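Local coordinates for protein poly A polymerase (Aquifex aeolicus, PDB 4WBY) that adds the terminal adenosine to the 3' end of tRNA, using ATP to complete the CCA terminus, at residues R169-A174 and R227-L232. Residues are numbered along the deposited sequence; the frame is centred on the assembly and turned at random.
Sequences RALRFA and RKYRVL. With SO4 (sulfate ion), chain D.
L171, on helix 165-177, meets Y229 and V231 where helix 219-228 ends, and the backbones stay well apart: the nearest CA atoms, those of L171 and Y229, lie 9.0 Å from each other. R230, at positive phi (59°), is the C-prime residue of a Schellman motif, with V231 N bonded to Y226 O and R230 N to R227 O. This turn sets Y229 and V231 facing the other helix, and no hydrogen bond links the two segments.

L171 is the only residue of 169-174 to touch the turn, and it does so with both methyls. Its CG stands anti to the carbonyl carbon (chi1 -56°), which directs the fork at the turn. L171 CD2 comes obliquely to the CD2-CE2 side of the Y229 ring, 3.7 Å from Y229 CD2. L171 CD1 touches that same ring atom and also reaches V231 CG1 tip to tip, at 4.0 Å from each. K228 CG lies over one face of the Y229 ring, 4.0 Å above its plane, and the phenol OH is hydrogen-bonded to E186 of helix 183-194. L189 of that helix packs on L171 and Y229 alike. With an alanine at L171, both methyls would be gone, and the flank of Y229 and the tip of V231 would probably lose the apolar contact they make with helix 165-177, opening a gap between helix and turn.

On another side of helix 165-177, R172 NH1 donates a nearly straight hydrogen bond (3.1 Å, 173°) to sulfate O3, which lies near the guanidinium plane, and F173 presents its ring edge to the same oxygen. R176 and R35 also bind this sulfate, while E209 forms a salt bridge with R172 NE. Helix 165-177 thus joins an apolar helix-to-turn packing to the ATP-binding site, to which L171 and R172 themselves belong, in the C-terminal nucleotidyltransferase part of this class II A-adding enzyme.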
ATOM      1  N   ARG A 169     -10.379   1.782   4.784  1.00 11.90           N
ATOM      2  CA  ARG A 169      -9.755   0.467   4.961  1.00 12.28           C
ATOM      3  C   ARG A 169     -10.624  -0.635   4.356  1.00 11.77           C
ATOM      4  O   ARG A 169     -10.104  -1.571   3.748  1.00 12.38           O
ATOM      5  CB  ARG A 169      -9.509   0.165   6.441  1.00 14.62           C
ATOM      6  CG  ARG A 169      -8.489   1.067   7.103  1.00 18.10           C
ATOM      7  CD  ARG A 169      -8.279   0.692   8.570  1.00 22.53           C
ATOM      8  NE  ARG A 169      -7.905  -0.703   8.755  1.00 26.05           N
ATOM      9  CZ  ARG A 169      -6.652  -1.148   8.810  1.00 27.93           C
ATOM     10  NH1 ARG A 169      -5.632  -0.305   8.677  1.00 28.07           N
ATOM     11  NH2 ARG A 169      -6.419  -2.443   8.991  1.00 27.98           N
ATOM     12  N   ALA A 170     -11.942  -0.518   4.519  1.00 11.56           N
ATOM     13  CA  ALA A 170     -12.857  -1.516   3.958  1.00 11.42           C
ATOM     14  C   ALA A 170     -12.653  -1.648   2.462  1.00 11.35           C
ATOM     15  O   ALA A 170     -12.659  -2.753   1.908  1.00 13.15           O
ATOM     16  CB  ALA A 170     -14.307  -1.154   4.256  1.00 11.34           C
ATOM     17  N   LEU A 171     -12.473  -0.507   1.806  1.00 12.26           N
ATOM     18  CA  LEU A 171     -12.344  -0.488   0.360  1.00 12.67           C
ATOM     19  C   LEU A 171     -10.967  -0.992  -0.068  1.00 13.25           C
ATOM     20  O   LEU A 171     -10.837  -1.633  -1.112  1.00 13.07           O
ATOM     21  CB  LEU A 171     -12.617   0.926  -0.166  1.00 13.06           C
ATOM     22  CG  LEU A 171     -13.982   1.489   0.259  1.00 12.86           C
ATOM     23  CD1 LEU A 171     -14.249   2.846  -0.385  1.00 14.71           C
ATOM     24  CD2 LEU A 171     -15.105   0.488  -0.044  1.00 15.29           C
ATOM     25  N   ARG A 172      -9.945  -0.738   0.748  1.00 12.38           N
ATOM     26  CA  ARG A 172      -8.622  -1.303   0.464  1.00 12.17           C
ATOM     27  C   ARG A 172      -8.665  -2.835   0.498  1.00 12.95           C
ATOM     28  O   ARG A 172      -8.169  -3.493  -0.421  1.00 13.79           O
ATOM     29  CB  ARG A 172      -7.558  -0.788   1.436  1.00 12.81           C
ATOM     30  CG  ARG A 172      -6.219  -1.516   1.286  1.00 15.55           C
ATOM     31  CD  ARG A 172      -5.049  -0.710   1.856  1.00 17.86           C
ATOM     32  NE  ARG A 172      -5.182  -0.396   3.279  1.00 16.40           N
ATOM     33  CZ  ARG A 172      -4.739  -1.162   4.268  1.00 16.91           C
ATOM     34  NH1 ARG A 172      -4.142  -2.318   4.011  1.00 21.42           N
ATOM     35  NH2 ARG A 172      -4.893  -0.767   5.525  1.00 18.97           N
ATOM     36  N   PHE A 173      -9.268  -3.410   1.539  1.00 12.28           N
ATOM     37  CA  PHE A 173      -9.331  -4.868   1.605  1.00 12.36           C
ATOM     38  C   PHE A 173     -10.259  -5.441   0.537  1.00 12.53           C
ATOM     39  O   PHE A 173      -9.942  -6.476  -0.055  1.00 13.24           O
ATOM     40  CB  PHE A 173      -9.746  -5.342   3.002  1.00 12.67           C
ATOM     41  CG  PHE A 173      -8.705  -5.060   4.052  1.00 13.13           C
ATOM     42  CD1 PHE A 173      -7.421  -5.576   3.928  1.00 17.27           C
ATOM     43  CD2 PHE A 173      -8.993  -4.262   5.143  1.00 15.99           C
ATOM     44  CE1 PHE A 173      -6.446  -5.314   4.887  1.00 16.53           C
ATOM     45  CE2 PHE A 173      -8.032  -4.003   6.107  1.00 18.31           C
ATOM     46  CZ  PHE A 173      -6.751  -4.525   5.978  1.00 17.34           C
ATOM     47  N   ALA A 174     -11.379  -4.768   0.268  1.00 12.46           N
ATOM     48  CA  ALA A 174     -12.282  -5.246  -0.786  1.00 12.24           C
ATOM     49  C   ALA A 174     -11.558  -5.285  -2.133  1.00 12.39           C
ATOM     50  O   ALA A 174     -11.647  -6.275  -2.869  1.00 13.60           O
ATOM     51  CB  ALA A 174     -13.544  -4.376  -0.873  1.00 13.28           C
ATOM     52  N   ARG A 227     -14.339   5.718  -5.880  1.00 14.66           N
ATOM     53  CA  ARG A 227     -15.256   6.435  -6.757  1.00 15.55           C
ATOM     54  C   ARG A 227     -16.710   6.048  -6.465  1.00 15.67           C
ATOM     55  O   ARG A 227     -17.569   6.916  -6.283  1.00 17.46           O
ATOM     56  CB  ARG A 227     -14.910   6.162  -8.223  1.00 15.81           C
ATOM     57  CG  ARG A 227     -15.702   7.000  -9.214  1.00 18.26           C
ATOM     58  CD  ARG A 227     -15.155   6.845 -10.625  1.00 20.63           C
ATOM     59  NE  ARG A 227     -15.461   5.539 -11.209  1.00 27.53           N
ATOM     60  CZ  ARG A 227     -16.536   5.284 -11.949  1.00 32.51           C
ATOM     61  NH1 ARG A 227     -17.423   6.240 -12.183  1.00 34.78           N
ATOM     62  NH2 ARG A 227     -16.727   4.070 -12.445  1.00 33.18           N
ATOM     63  N   LYS A 228     -16.974   4.743  -6.411  1.00 16.85           N
ATOM     64  CA  LYS A 228     -18.320   4.239  -6.155  1.00 18.34           C
ATOM     65  C   LYS A 228     -18.936   4.809  -4.876  1.00 16.45           C
ATOM     66  O   LYS A 228     -20.126   5.149  -4.855  1.00 19.15           O
ATOM     67  CB  LYS A 228     -18.303   2.710  -6.081  1.00 18.84           C
ATOM     68  CG  LYS A 228     -19.657   2.070  -5.799  1.00 21.48           C
ATOM     69  CD  LYS A 228     -19.566   0.553  -5.874  1.00 24.37           C
ATOM     70  CE  LYS A 228     -20.890  -0.107  -5.526  1.00 28.25           C
ATOM     71  NZ  LYS A 228     -20.905  -1.563  -5.844  1.00 34.64           N
ATOM     72  N   TYR A 229     -18.127   4.902  -3.818  1.00 15.72           N
ATOM     73  CA  TYR A 229     -18.633   5.324  -2.515  1.00 16.36           C
ATOM     74  C   TYR A 229     -18.335   6.788  -2.197  1.00 17.22           C
ATOM     75  O   TYR A 229     -18.579   7.250  -1.076  1.00 18.72           O
ATOM     76  CB  TYR A 229     -18.094   4.390  -1.424  1.00 16.58           C
ATOM     77  CG  TYR A 229     -18.648   2.996  -1.610  1.00 15.01           C
ATOM     78  CD1 TYR A 229     -20.007   2.743  -1.433  1.00 16.60           C
ATOM     79  CD2 TYR A 229     -17.833   1.943  -2.007  1.00 16.34           C
ATOM     80  CE1 TYR A 229     -20.538   1.466  -1.631  1.00 17.20           C
ATOM     81  CE2 TYR A 229     -18.347   0.670  -2.199  1.00 17.98           C
ATOM     82  CZ  TYR A 229     -19.696   0.434  -2.013  1.00 17.36           C
ATOM     83  OH  TYR A 229     -20.199  -0.835  -2.213  1.00 19.25           O
ATOM     84  N   ARG A 230     -17.827   7.510  -3.194  1.00 17.01           N
ATOM     85  CA  ARG A 230     -17.683   8.969  -3.142  1.00 17.62           C
ATOM     86  C   ARG A 230     -16.802   9.443  -1.995  1.00 15.27           C
ATOM     87  O   ARG A 230     -17.086  10.467  -1.362  1.00 18.13           O
ATOM     88  CB  ARG A 230     -19.058   9.634  -3.036  1.00 22.40           C
ATOM     89  CG  ARG A 230     -20.030   9.207  -4.124  1.00 29.12           C
ATOM     90  CD  ARG A 230     -21.394   9.842  -3.914  1.00 36.02           C
ATOM     91  NE  ARG A 230     -22.397   9.322  -4.838  1.00 40.47           N
ATOM     92  CZ  ARG A 230     -22.667   9.859  -6.022  1.00 45.15           C
ATOM     93  NH1 ARG A 230     -22.000  10.929  -6.432  1.00 46.29           N
ATOM     94  NH2 ARG A 230     -23.599   9.325  -6.799  1.00 46.95           N
ATOM     95  N   VAL A 231     -15.709   8.733  -1.739  1.00 14.52           N
ATOM     96  CA  VAL A 231     -14.922   9.068  -0.565  1.00 14.77           C
ATOM     97  C   VAL A 231     -13.910  10.200  -0.796  1.00 16.09           C
ATOM     98  O   VAL A 231     -13.698  11.001   0.109  1.00 17.17           O
ATOM     99  CB  VAL A 231     -14.186   7.834  -0.003  1.00 18.71           C
ATOM    100  CG1 VAL A 231     -15.174   6.706   0.306  1.00 18.32           C
ATOM    101  CG2 VAL A 231     -13.133   7.354  -0.950  1.00 21.36           C
ATOM    102  N   LEU A 232     -13.304  10.296  -1.984  1.00 17.06           N
ATOM    103  CA  LEU A 232     -12.243  11.292  -2.190  1.00 18.25           C
ATOM    104  C   LEU A 232     -12.795  12.716  -2.155  1.00 18.53           C
ATOM    105  O   LEU A 232     -12.100  13.653  -1.759  1.00 22.06           O
ATOM    106  CB  LEU A 232     -11.509  11.061  -3.511  1.00 19.70           C
ATOM    107  CG  LEU A 232     -10.609   9.828  -3.549  1.00 21.09           C
ATOM    108  CD1 LEU A 232     -10.062   9.610  -4.954  1.00 21.44           C
ATOM    109  CD2 LEU A 232      -9.475   9.950  -2.530  1.00 23.16           C
TER
HETATM  110  S   SO4 D2003      -2.647  -5.298   6.588  1.00 35.33           S
HETATM  111  O1  SO4 D2003      -3.413  -6.219   7.449  1.00 38.78           O
HETATM  112  O2  SO4 D2003      -2.505  -5.927   5.278  1.00 35.17           O
HETATM  113  O3  SO4 D2003      -3.319  -4.005   6.463  1.00 38.42           O
HETATM  114  O4  SO4 D2003      -1.323  -5.121   7.173  1.00 40.48           O